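Local coordinates for protein HhaI Restriction Endonuclease (Haemophilus parahaemolyticus, PDB 6UKF) that recognises a short specific sequence in double-stranded DNA and, as a restriction endonuclease, hydrolyses phosphodiester bonds of its backbone, at residues Asn74-Asn79 / Lys118-Ser123; Phe208-Lys211 / Ala216-Val219. All coordinates share one frame; numbering follows the deposited sequence.

Interaction 1: residues Asn74-Asn79 / Lys118-Ser123. With nucleotides of chain B; nucleotides of chain C.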
ATOM      1  N   ASN A  74       4.131   3.270 -14.180  1.00 13.06           N
ATOM      2  CA  ASN A  74       3.403   2.335 -13.336  1.00 12.09           C
ATOM      3  C   ASN A  74       4.088   0.971 -13.345  1.00 12.99           C
ATOM      4  O   ASN A  74       4.818   0.617 -14.274  1.00 14.92           O
ATOM      5  CB  ASN A  74       1.962   2.188 -13.820  1.00 11.42           C
ATOM      6  CG  ASN A  74       1.092   3.360 -13.423  1.00 10.33           C
ATOM      7  OD1 ASN A  74       1.353   4.037 -12.428  1.00 11.07           O
ATOM      8  ND2 ASN A  74       0.040   3.599 -14.195  1.00 10.10           N
ATOM      9  N   LYS A  75       3.821   0.190 -12.300  1.00 14.13           N
ATOM     10  CA  LYS A  75       4.497  -1.081 -12.084  1.00 15.07           C
ATOM     11  C   LYS A  75       3.613  -2.289 -12.381  1.00 16.40           C
ATOM     12  O   LYS A  75       3.997  -3.418 -12.059  1.00 20.22           O
ATOM     13  CB  LYS A  75       5.033  -1.160 -10.652  1.00 16.26           C
ATOM     14  CG  LYS A  75       5.912   0.015 -10.246  1.00 19.59           C
ATOM     15  CD  LYS A  75       7.044   0.236 -11.233  1.00 24.67           C
ATOM     16  CE  LYS A  75       8.030   1.272 -10.728  1.00 28.70           C
ATOM     17  NZ  LYS A  75       9.154   1.461 -11.682  1.00 31.62           N
ATOM     18  N   SER A  76       2.445  -2.082 -12.984  1.00 15.84           N
ATOM     19  CA  SER A  76       1.619  -3.179 -13.470  1.00 17.40           C
ATOM     20  C   SER A  76       1.043  -2.773 -14.816  1.00 14.56           C
ATOM     21  O   SER A  76       0.871  -1.585 -15.098  1.00 16.15           O
ATOM     22  CB  SER A  76       0.481  -3.530 -12.501  1.00 21.16           C
ATOM     23  OG  SER A  76      -0.491  -2.501 -12.454  1.00 21.40           O
ATOM     24  N   GLU A  77       0.744  -3.765 -15.644  1.00 14.53           N
ATOM     25  CA  GLU A  77       0.309  -3.488 -17.002  1.00 15.16           C
ATOM     26  C   GLU A  77      -1.199  -3.287 -17.060  1.00 13.41           C
ATOM     27  O   GLU A  77      -1.953  -3.733 -16.192  1.00 15.60           O
ATOM     28  CB  GLU A  77       0.721  -4.613 -17.951  1.00 17.22           C
ATOM     29  CG  GLU A  77       0.030  -5.948 -17.693  1.00 20.69           C
ATOM     30  CD  GLU A  77       0.504  -7.071 -18.612  1.00 24.79           C
ATOM     31  OE1 GLU A  77      -0.208  -8.009 -18.747  1.00 26.19           O
ATOM     32  OE2 GLU A  77       1.676  -6.974 -19.240  1.00 26.15           O
ATOM     33  N   ILE A  78      -1.630  -2.595 -18.113  1.00 14.25           N
ATOM     34  CA  ILE A  78      -3.051  -2.404 -18.353  1.00 14.30           C
ATOM     35  C   ILE A  78      -3.707  -3.757 -18.585  1.00 13.79           C
ATOM     36  O   ILE A  78      -3.274  -4.536 -19.444  1.00 15.30           O
ATOM     37  CB  ILE A  78      -3.242  -1.475 -19.559  1.00 14.45           C
ATOM     38  CG1 ILE A  78      -2.649  -0.093 -19.269  1.00 14.59           C
ATOM     39  CG2 ILE A  78      -4.704  -1.360 -19.911  1.00 15.84           C
ATOM     40  CD1 ILE A  78      -2.538   0.790 -20.492  1.00 16.17           C
ATOM     41  N   ASN A  79      -4.743  -4.048 -17.813  1.00 16.21           N
ATOM     42  CA  ASN A  79      -5.626  -5.179 -18.046  1.00 17.82           C
ATOM     43  C   ASN A  79      -7.013  -4.667 -18.423  1.00 16.68           C
ATOM     44  O   ASN A  79      -7.273  -3.460 -18.389  1.00 15.36           O
ATOM     45  CB  ASN A  79      -5.677  -6.094 -16.812  1.00 16.89           C
ATOM     46  CG  ASN A  79      -6.302  -5.434 -15.599  1.00 16.75           C
ATOM     47  OD1 ASN A  79      -7.447  -4.992 -15.640  1.00 14.26           O
ATOM     48  ND2 ASN A  79      -5.563  -5.405 -14.495  1.00 17.12           N
ATOM     49  N   LYS A 118      -8.203  -9.126  -8.639  1.00  8.30           N
ATOM     50  CA  LYS A 118      -7.836 -10.510  -8.924  1.00  8.56           C
ATOM     51  C   LYS A 118      -6.707 -10.576  -9.944  1.00  9.06           C
ATOM     52  O   LYS A 118      -5.727 -11.304  -9.758  1.00  9.53           O
ATOM     53  CB  LYS A 118      -9.058 -11.287  -9.412  1.00  8.74           C
ATOM     54  CG  LYS A 118     -10.066 -11.561  -8.317  1.00  8.70           C
ATOM     55  CD  LYS A 118     -11.299 -12.263  -8.841  1.00  9.27           C
ATOM     56  CE  LYS A 118     -12.249 -12.617  -7.709  1.00  9.21           C
ATOM     57  NZ  LYS A 118     -13.503 -13.242  -8.213  1.00 10.03           N
ATOM     58  N   GLU A 119      -6.840  -9.830 -11.044  0.56  8.99           N
ATOM     59  CA  GLU A 119      -5.792  -9.809 -12.059  0.56  9.35           C
ATOM     60  C   GLU A 119      -4.471  -9.357 -11.459  0.56  8.81           C
ATOM     61  O   GLU A 119      -3.429  -9.998 -11.648  0.56 10.06           O
ATOM     62  CB  GLU A 119      -6.189  -8.857 -13.189  0.56 11.05           C
ATOM     63  CG  GLU A 119      -7.346  -9.328 -14.052  0.56 13.91           C
ATOM     64  CD  GLU A 119      -6.906 -10.228 -15.191  0.56 18.23           C
ATOM     65  OE1 GLU A 119      -5.727 -10.150 -15.598  0.56 18.44           O
ATOM     66  OE2 GLU A 119      -7.741 -11.014 -15.685  0.56 22.88           O
ATOM     67  N   TYR A 120      -4.499  -8.242 -10.730  1.00  8.61           N
ATOM     68  CA  TYR A 120      -3.271  -7.663 -10.206  1.00  8.93           C
ATOM     69  C   TYR A 120      -2.586  -8.611  -9.234  1.00  8.68           C
ATOM     70  O   TYR A 120      -1.385  -8.876  -9.350  1.00 10.19           O
ATOM     71  CB  TYR A 120      -3.579  -6.330  -9.528  1.00 10.11           C
ATOM     72  CG  TYR A 120      -2.378  -5.732  -8.850  1.00 11.07           C
ATOM     73  CD1 TYR A 120      -1.308  -5.260  -9.595  1.00 13.59           C
ATOM     74  CD2 TYR A 120      -2.303  -5.651  -7.467  1.00 11.76           C
ATOM     75  CE1 TYR A 120      -0.200  -4.720  -8.986  1.00 16.73           C
ATOM     76  CE2 TYR A 120      -1.196  -5.107  -6.846  1.00 13.78           C
ATOM     77  CZ  TYR A 120      -0.149  -4.644  -7.613  1.00 15.60           C
ATOM     78  OH  TYR A 120       0.960  -4.101  -7.010  1.00 18.86           O
ATOM     79  N   TYR A 121      -3.331  -9.137  -8.265  1.00  8.29           N
ATOM     80  CA  TYR A 121      -2.695  -9.988  -7.263  1.00  9.06           C
ATOM     81  C   TYR A 121      -2.253 -11.320  -7.857  1.00  8.64           C
ATOM     82  O   TYR A 121      -1.188 -11.831  -7.498  1.00 10.09           O
ATOM     83  CB  TYR A 121      -3.577 -10.108  -6.020  1.00  9.22           C
ATOM     84  CG  TYR A 121      -3.489  -8.831  -5.219  1.00  9.17           C
ATOM     85  CD1 TYR A 121      -2.417  -8.597  -4.375  1.00 10.66           C
ATOM     86  CD2 TYR A 121      -4.436  -7.829  -5.364  1.00 10.53           C
ATOM     87  CE1 TYR A 121      -2.306  -7.418  -3.669  1.00 11.39           C
ATOM     88  CE2 TYR A 121      -4.337  -6.646  -4.661  1.00 10.94           C
ATOM     89  CZ  TYR A 121      -3.269  -6.444  -3.813  1.00 11.00           C
ATOM     90  OH  TYR A 121      -3.162  -5.265  -3.115  1.00 13.19           O
ATOM     91  N   LYS A 122      -3.014 -11.875  -8.801  1.00  9.15           N
ATOM     92  CA  LYS A 122      -2.524 -13.048  -9.519  1.00 10.39           C
ATOM     93  C   LYS A 122      -1.197 -12.747 -10.209  1.00 11.01           C
ATOM     94  O   LYS A 122      -0.283 -13.582 -10.210  1.00 12.62           O
ATOM     95  CB  LYS A 122      -3.555 -13.520 -10.543  1.00 10.77           C
ATOM     96  CG  LYS A 122      -4.805 -14.160  -9.952  1.00 12.11           C
ATOM     97  CD  LYS A 122      -5.851 -14.389 -11.033  1.00 15.81           C
ATOM     98  CE  LYS A 122      -7.156 -14.918 -10.464  1.00 15.65           C
ATOM     99  NZ  LYS A 122      -8.188 -15.087 -11.518  1.00 17.12           N
ATOM    100  N   SER A 123      -1.070 -11.555 -10.801  1.00 11.71           N
ATOM    101  CA  SER A 123       0.152 -11.195 -11.511  1.00 14.39           C
ATOM    102  C   SER A 123       1.350 -11.101 -10.578  1.00 15.62           C
ATOM    103  O   SER A 123       2.490 -11.233 -11.035  1.00 18.30           O
ATOM    104  CB  SER A 123      -0.043  -9.866 -12.245  1.00 16.71           C
ATOM    105  OG  SER A 123       0.199  -8.762 -11.391  1.00 17.85           O
TER
ATOM    106  P    DC B   7       1.847   2.202  -9.497  1.00  8.92           P
ATOM    107  OP1  DC B   7       1.756   1.112 -10.496  1.00  9.90           O
ATOM    108  OP2  DC B   7       0.763   3.193  -9.363  1.00  8.98           O
ATOM    109  O5'  DC B   7       2.092   1.533  -8.069  1.00  9.41           O
ATOM    110  C5'  DC B   7       3.058   0.499  -7.968  1.00  9.68           C
ATOM    111  C4'  DC B   7       3.200   0.018  -6.541  1.00  9.64           C
ATOM    112  O4'  DC B   7       3.868   1.036  -5.751  1.00  9.12           O
ATOM    113  C3'  DC B   7       1.880  -0.289  -5.821  1.00  9.15           C
ATOM    114  O3'  DC B   7       1.990  -1.553  -5.172  1.00  9.33           O
ATOM    115  C2'  DC B   7       1.718   0.866  -4.845  1.00  8.60           C
ATOM    116  C1'  DC B   7       3.173   1.222  -4.544  1.00  9.11           C
ATOM    117  N1   DC B   7       3.367   2.613  -4.083  1.00  8.74           N
ATOM    118  C2   DC B   7       4.096   2.860  -2.915  1.00  8.74           C
ATOM    119  O2   DC B   7       4.591   1.906  -2.294  1.00  9.35           O
ATOM    120  N3   DC B   7       4.242   4.142  -2.498  1.00  8.56           N
ATOM    121  C4   DC B   7       3.694   5.139  -3.197  1.00  8.64           C
ATOM    122  N4   DC B   7       3.859   6.387  -2.748  1.00  9.84           N
ATOM    123  C5   DC B   7       2.953   4.903  -4.389  1.00  8.83           C
ATOM    124  C6   DC B   7       2.818   3.639  -4.789  1.00  8.93           C
ATOM    125  P    DG B   6       4.181   8.381 -11.363  1.00 11.35           P
ATOM    126  OP1  DG B   6       3.741   8.154 -12.755  1.00 12.47           O
ATOM    127  OP2  DG B   6       3.480   9.380 -10.524  1.00 11.55           O
ATOM    128  O5'  DG B   6       4.169   6.989 -10.595  1.00 11.03           O
ATOM    129  C5'  DG B   6       4.866   5.889 -11.147  1.00 11.90           C
ATOM    130  C4'  DG B   6       4.793   4.696 -10.225  1.00 10.45           C
ATOM    131  O4'  DG B   6       5.578   4.959  -9.029  1.00 10.64           O
ATOM    132  C3'  DG B   6       3.388   4.331  -9.734  1.00  9.86           C
ATOM    133  O3'  DG B   6       3.246   2.924  -9.800  1.00  9.17           O
ATOM    134  C2'  DG B   6       3.346   4.875  -8.309  1.00  9.81           C
ATOM    135  C1'  DG B   6       4.792   4.702  -7.873  1.00 10.07           C
ATOM    136  N9   DG B   6       5.242   5.595  -6.817  1.00  9.66           N
ATOM    137  C8   DG B   6       5.014   6.944  -6.705  1.00 10.00           C
ATOM    138  N7   DG B   6       5.573   7.478  -5.651  1.00 10.24           N
ATOM    139  C5   DG B   6       6.221   6.412  -5.031  1.00  9.51           C
ATOM    140  C6   DG B   6       6.995   6.370  -3.843  1.00 10.13           C
ATOM    141  O6   DG B   6       7.278   7.299  -3.077  1.00 10.84           O
ATOM    142  N1   DG B   6       7.461   5.085  -3.576  1.00 10.39           N
ATOM    143  C2   DG B   6       7.215   3.983  -4.356  1.00 10.29           C
ATOM    144  N2   DG B   6       7.747   2.826  -3.939  1.00 11.66           N
ATOM    145  N3   DG B   6       6.495   4.008  -5.466  1.00 10.31           N
ATOM    146  C4   DG B   6       6.031   5.251  -5.742  1.00  9.61           C
TER
ATOM    147  P    DG C  11      11.562  -1.080 -11.763  1.00 57.37           P
ATOM    148  OP1  DG C  11      10.118  -1.343 -11.942  1.00 58.11           O
ATOM    149  OP2  DG C  11      12.557  -2.012 -12.323  1.00 57.82           O
ATOM    150  O5'  DG C  11      11.895   0.343 -12.383  1.00 58.64           O
ATOM    151  C5'  DG C  11      13.171   0.579 -12.920  1.00 58.76           C
ATOM    152  C4'  DG C  11      13.238   1.953 -13.556  1.00 59.19           C
ATOM    153  O4'  DG C  11      13.342   2.945 -12.514  1.00 58.43           O
ATOM    154  C3'  DG C  11      14.419   2.148 -14.489  1.00 60.12           C
ATOM    155  O3'  DG C  11      13.960   2.694 -15.732  1.00 62.23           O
ATOM    156  C2'  DG C  11      15.371   3.079 -13.745  1.00 58.62           C
ATOM    157  C1'  DG C  11      14.509   3.719 -12.664  1.00 57.08           C
ATOM    158  N9   DG C  11      15.169   3.796 -11.353  1.00 53.96           N
ATOM    159  C8   DG C  11      15.727   2.760 -10.639  1.00 52.46           C
ATOM    160  N7   DG C  11      16.236   3.131  -9.496  1.00 51.14           N
ATOM    161  C5   DG C  11      15.998   4.497  -9.446  1.00 50.64           C
ATOM    162  C6   DG C  11      16.322   5.445  -8.447  1.00 49.35           C
ATOM    163  O6   DG C  11      16.907   5.258  -7.370  1.00 50.43           O
ATOM    164  N1   DG C  11      15.899   6.724  -8.797  1.00 47.54           N
ATOM    165  C2   DG C  11      15.245   7.044  -9.963  1.00 47.19           C
ATOM    166  N2   DG C  11      14.912   8.330 -10.127  1.00 46.85           N
ATOM    167  N3   DG C  11      14.935   6.167 -10.904  1.00 49.39           N
ATOM    168  C4   DG C  11      15.339   4.919 -10.581  1.00 51.41           C
TER
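The CB of S76 meets the Y120 ring at its edge, close to the ring plane, 3.8 Å from CE1 and equally far from CD1, so the loop touches one flank of the phenol. Y120 holds CG anti to its own backbone N (chi1 175°), which carries the ring away from the helix axis toward the loop and the DNA. Its OH ends 3.3 Å from O3' of DC7 of chain B, an atom that sits obliquely to the ring; the OH is also hydrogen-bonded to a phosphate of the bound DNA, and W116 stacks on the ring. Farther along, N79 and E119 meet through the amide and the base of the acid: ND2 of N79 lies 3.7 Å from CB of E119. The other end of that amide, OD1, is engaged by T82 N, making N79 the N-cap of helix 80-91. The contact thus joins the loop after strand 67-70 to the last turns of helix 110-123, where the loop itself grips DNA. K75 N donates an almost straight bond (176°) to OP1 of DC7 of chain B, 2.9 Å long, while the lysine chain, bent at chi2, runs off to the opposite strand. There NZ is held by both O5' and OP1 of DG11 of chain C, each 3.0 Å away, so K75 bridges the two DNA backbones. At the far end of the helical segment, S123 OG donates to Y120 O at 2.6 Å, with the donor tilted 17° from the carbonyl plane.

Interaction 2: residues Phe208-Lys211 / Ala216-Val219. With EDO (1,2-ethanediol), chain H; nucleotides of chain C.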
ATOM      1  N   PHE A 208      11.638  18.748   5.558  1.00 16.28           N
ATOM      2  CA  PHE A 208      12.213  17.687   6.368  1.00 15.93           C
ATOM      3  C   PHE A 208      11.192  17.227   7.398  1.00 15.27           C
ATOM      4  O   PHE A 208      10.340  18.000   7.845  1.00 16.91           O
ATOM      5  CB  PHE A 208      13.485  18.159   7.081  1.00 15.55           C
ATOM      6  CG  PHE A 208      14.576  18.607   6.149  1.00 16.28           C
ATOM      7  CD1 PHE A 208      15.395  17.683   5.523  1.00 17.47           C
ATOM      8  CD2 PHE A 208      14.781  19.953   5.901  1.00 18.10           C
ATOM      9  CE1 PHE A 208      16.396  18.096   4.665  1.00 17.88           C
ATOM     10  CE2 PHE A 208      15.779  20.371   5.043  1.00 18.43           C
ATOM     11  CZ  PHE A 208      16.588  19.440   4.425  1.00 20.12           C
ATOM     12  N   LEU A 209      11.283  15.953   7.763  1.00 13.41           N
ATOM     13  CA  LEU A 209      10.454  15.366   8.807  1.00 12.71           C
ATOM     14  C   LEU A 209      11.372  14.634   9.770  1.00 12.23           C
ATOM     15  O   LEU A 209      12.262  13.894   9.340  1.00 12.94           O
ATOM     16  CB  LEU A 209       9.433  14.391   8.215  1.00 13.15           C
ATOM     17  CG  LEU A 209       8.555  13.629   9.212  1.00 14.05           C
ATOM     18  CD1 LEU A 209       7.654  14.574   9.987  1.00 15.24           C
ATOM     19  CD2 LEU A 209       7.734  12.576   8.484  1.00 15.22           C
ATOM     20  N   ILE A 210      11.153  14.838  11.065  1.00 12.44           N
ATOM     21  CA  ILE A 210      11.999  14.283  12.115  1.00 13.04           C
ATOM     22  C   ILE A 210      11.190  13.246  12.882  1.00 13.85           C
ATOM     23  O   ILE A 210      10.067  13.524  13.321  1.00 16.16           O
ATOM     24  CB  ILE A 210      12.517  15.393  13.047  1.00 13.57           C
ATOM     25  CG1 ILE A 210      13.314  16.426  12.241  1.00 14.11           C
ATOM     26  CG2 ILE A 210      13.374  14.806  14.156  1.00 14.80           C
ATOM     27  CD1 ILE A 210      13.609  17.704  12.991  1.00 16.45           C
ATOM     28  N   LYS A 211      11.759  12.049  13.032  1.00 15.19           N
ATOM     29  CA  LYS A 211      11.105  10.939  13.710  1.00 18.42           C
ATOM     30  C   LYS A 211      12.070  10.325  14.709  1.00 19.68           C
ATOM     31  O   LYS A 211      13.256  10.138  14.413  1.00 20.39           O
ATOM     32  CB  LYS A 211      10.673   9.848  12.721  1.00 21.33           C
ATOM     33  CG  LYS A 211       9.773  10.329  11.592  1.00 24.51           C
ATOM     34  CD  LYS A 211       8.349  10.597  12.070  1.00 25.86           C
ATOM     35  CE  LYS A 211       7.468   9.355  11.954  1.00 25.49           C
ATOM     36  NZ  LYS A 211       6.847   9.207  10.614  1.00 24.01           N
ATOM     37  N   ALA A 216      17.872   8.307  19.155  1.00 32.85           N
ATOM     38  CA  ALA A 216      18.140   9.502  18.377  1.00 30.34           C
ATOM     39  C   ALA A 216      16.938   9.771  17.481  1.00 27.51           C
ATOM     40  O   ALA A 216      15.897   9.115  17.590  1.00 30.33           O
ATOM     41  CB  ALA A 216      19.432   9.322  17.569  1.00 33.03           C
ATOM     42  N   TYR A 217      17.088  10.740  16.591  1.00 22.98           N
ATOM     43  CA  TYR A 217      16.063  11.089  15.624  1.00 20.35           C
ATOM     44  C   TYR A 217      16.566  10.747  14.232  1.00 19.71           C
ATOM     45  O   TYR A 217      17.736  10.979  13.911  1.00 20.05           O
ATOM     46  CB  TYR A 217      15.752  12.584  15.694  1.00 19.83           C
ATOM     47  CG  TYR A 217      15.016  12.999  16.944  1.00 18.24           C
ATOM     48  CD1 TYR A 217      15.687  13.591  18.006  1.00 20.76           C
ATOM     49  CD2 TYR A 217      13.649  12.795  17.063  1.00 17.73           C
ATOM     50  CE1 TYR A 217      15.016  13.972  19.150  1.00 22.27           C
ATOM     51  CE2 TYR A 217      12.968  13.173  18.203  1.00 19.16           C
ATOM     52  CZ  TYR A 217      13.656  13.758  19.243  1.00 21.29           C
ATOM     53  OH  TYR A 217      12.981  14.136  20.380  1.00 24.25           O
ATOM     54  N   HIS A 218      15.688  10.174  13.418  1.00 18.86           N
ATOM     55  CA  HIS A 218      15.960   9.949  12.008  1.00 19.76           C
ATOM     56  C   HIS A 218      15.259  11.032  11.206  1.00 17.32           C
ATOM     57  O   HIS A 218      14.148  11.451  11.546  1.00 18.61           O
ATOM     58  CB  HIS A 218      15.477   8.566  11.575  1.00 22.13           C
ATOM     59  CG  HIS A 218      16.271   7.444  12.169  1.00 27.37           C
ATOM     60  ND1 HIS A 218      16.214   6.153  11.692  1.00 29.32           N
ATOM     61  CD2 HIS A 218      17.143   7.426  13.204  1.00 30.37           C
ATOM     62  CE1 HIS A 218      17.016   5.386  12.409  1.00 30.51           C
ATOM     63  NE2 HIS A 218      17.591   6.134  13.333  1.00 31.25           N
ATOM     64  N   VAL A 219      15.915  11.489  10.147  1.00 14.92           N
ATOM     65  CA  VAL A 219      15.468  12.645   9.382  1.00 14.22           C
ATOM     66  C   VAL A 219      15.104  12.182   7.983  1.00 13.19           C
ATOM     67  O   VAL A 219      15.859  11.430   7.355  1.00 14.45           O
ATOM     68  CB  VAL A 219      16.547  13.741   9.341  1.00 15.47           C
ATOM     69  CG1 VAL A 219      16.022  14.968   8.615  1.00 15.32           C
ATOM     70  CG2 VAL A 219      16.987  14.096  10.751  1.00 16.54           C
TER
HETATM   71  C1  EDO H 705      18.382   9.013   7.720  0.64 24.14           C
HETATM   72  O1  EDO H 705      16.952   8.956   7.665  0.64 21.84           O
HETATM   73  C2  EDO H 705      18.826   9.066   9.178  0.64 23.10           C
HETATM   74  O2  EDO H 705      18.448  10.324   9.746  0.64 22.91           O
ATOM     75  P    DG C   7       8.316   8.672   7.075  1.00 12.34           P
ATOM     76  OP1  DG C   7       8.663   8.551   8.508  1.00 13.69           O
ATOM     77  OP2  DG C   7       9.131   9.539   6.201  1.00 13.02           O
ATOM     78  O5'  DG C   7       8.285   7.197   6.447  1.00 12.94           O
ATOM     79  C5'  DG C   7       7.707   6.125   7.190  1.00 14.62           C
ATOM     80  C4'  DG C   7       8.148   4.772   6.663  1.00 14.99           C
ATOM     81  O4'  DG C   7       7.425   4.458   5.436  1.00 13.93           O
ATOM     82  C3'  DG C   7       9.623   4.639   6.295  1.00 15.90           C
ATOM     83  O3'  DG C   7      10.047   3.288   6.535  1.00 20.44           O
ATOM     84  C2'  DG C   7       9.643   5.035   4.820  1.00 14.55           C
ATOM     85  C1'  DG C   7       8.311   4.487   4.321  1.00 12.55           C
ATOM     86  N9   DG C   7       7.673   5.288   3.285  1.00 11.52           N
ATOM     87  C8   DG C   7       7.552   6.656   3.256  1.00 11.70           C
ATOM     88  N7   DG C   7       6.902   7.096   2.216  1.00 11.72           N
ATOM     89  C5   DG C   7       6.554   5.945   1.521  1.00 10.40           C
ATOM     90  C6   DG C   7       5.837   5.792   0.312  1.00 10.35           C
ATOM     91  O6   DG C   7       5.346   6.672  -0.405  1.00 11.32           O
ATOM     92  N1   DG C   7       5.705   4.453  -0.043  1.00  9.34           N
ATOM     93  C2   DG C   7       6.206   3.396   0.678  1.00  9.80           C
ATOM     94  N2   DG C   7       5.982   2.174   0.176  1.00 10.19           N
ATOM     95  N3   DG C   7       6.878   3.526   1.811  1.00 10.35           N
ATOM     96  C4   DG C   7       7.014   4.824   2.171  1.00 10.43           C
ATOM     97  P    DC C   6       4.013  13.399   4.062  1.00 12.35           P
ATOM     98  OP1  DC C   6       3.397  14.412   4.946  1.00 13.46           O
ATOM     99  OP2  DC C   6       4.807  13.845   2.897  1.00 12.77           O
ATOM    100  O5'  DC C   6       4.950  12.437   4.929  1.00 12.40           O
ATOM    101  C5'  DC C   6       4.502  11.968   6.195  1.00 12.70           C
ATOM    102  C4'  DC C   6       4.902  10.526   6.430  1.00 11.82           C
ATOM    103  O4'  DC C   6       4.112   9.649   5.569  1.00 11.59           O
ATOM    104  C3'  DC C   6       6.358  10.171   6.122  1.00 11.74           C
ATOM    105  O3'  DC C   6       6.787   9.154   7.023  1.00 12.11           O
ATOM    106  C2'  DC C   6       6.284   9.696   4.677  1.00 11.04           C
ATOM    107  C1'  DC C   6       4.980   8.912   4.714  1.00 11.29           C
ATOM    108  N1   DC C   6       4.294   8.719   3.409  1.00 10.32           N
ATOM    109  C2   DC C   6       3.625   7.520   3.185  1.00  9.92           C
ATOM    110  O2   DC C   6       3.636   6.657   4.071  1.00 10.58           O
ATOM    111  N3   DC C   6       2.990   7.329   2.004  1.00  9.42           N
ATOM    112  C4   DC C   6       2.998   8.288   1.078  1.00  9.65           C
ATOM    113  N4   DC C   6       2.352   8.053  -0.069  1.00  9.65           N
ATOM    114  C5   DC C   6       3.667   9.529   1.292  1.00  9.47           C
ATOM    115  C6   DC C   6       4.295   9.702   2.463  1.00 10.00           C
TER
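Strands 208-211 and 217-219 run antiparallel, their axes 4.7 Å apart at closest approach, with K211 and H218 as a hydrogen-bonded pair and I210 and V219 as the non-hydrogen-bonded pair beside it. H218 N to K211 O is short at 2.6 Å, and K211 N to H218 O closes the ring of two bonds. Beside the non-hydrogen-bonded pair, V219 CA makes a bent CA-H...O contact of 3.4 Å with L209 O. On the face of I210 and V219, the side chains are buried against F172 of helix 169-179 and L190. The methyl CG2 of I210 lies obliquely against the Y217 ring, 3.5 Å from CD2, and CG1 of V219 approaches F208 CD1 in the same slanting way. These two strands form a beta hairpin, the centre of a four-stranded antiparallel sheet in which 162-163 and 199-202 are the outer strands. The other face, that of K211 and H218, brings K211 to the DNA. Its chain folds at chi2, chi3 and chi4 (-75°, -90° and -86°), curling back so that NZ donates to OP1 of DG7 of chain C at 2.9 Å, while L209 CD2 packs on the sugar of DC6 of chain C, 3.6 Å from C3'. A 1,2-ethanediol, probably from the crystallisation liquor, binds at V219: its O2 accepts a hydrogen bond from V219 N, and its O1 donates to V219 O.

Interactions 1 and 2 lie on opposite sides of the chain's centre, their own centres 35 Å apart and their nearest atoms about 22 Å apart, and they share no residues or direct contact. What connects them is the DNA: 74-79 reaches phosphates on both strands, at DC7 of chain B and DG11 of chain C, whereas 208-211 meets the backbone of chain C at DC6 and DG7. Chain C is therefore held by both regions, four nucleotides apart between DG7 and DG11. The bound calcium ion is coordinated by S151 and T153, on strand 148-156; its sheet also contains strand 67-70, which the 74-79 loop follows, and is not the one that contains interaction 2.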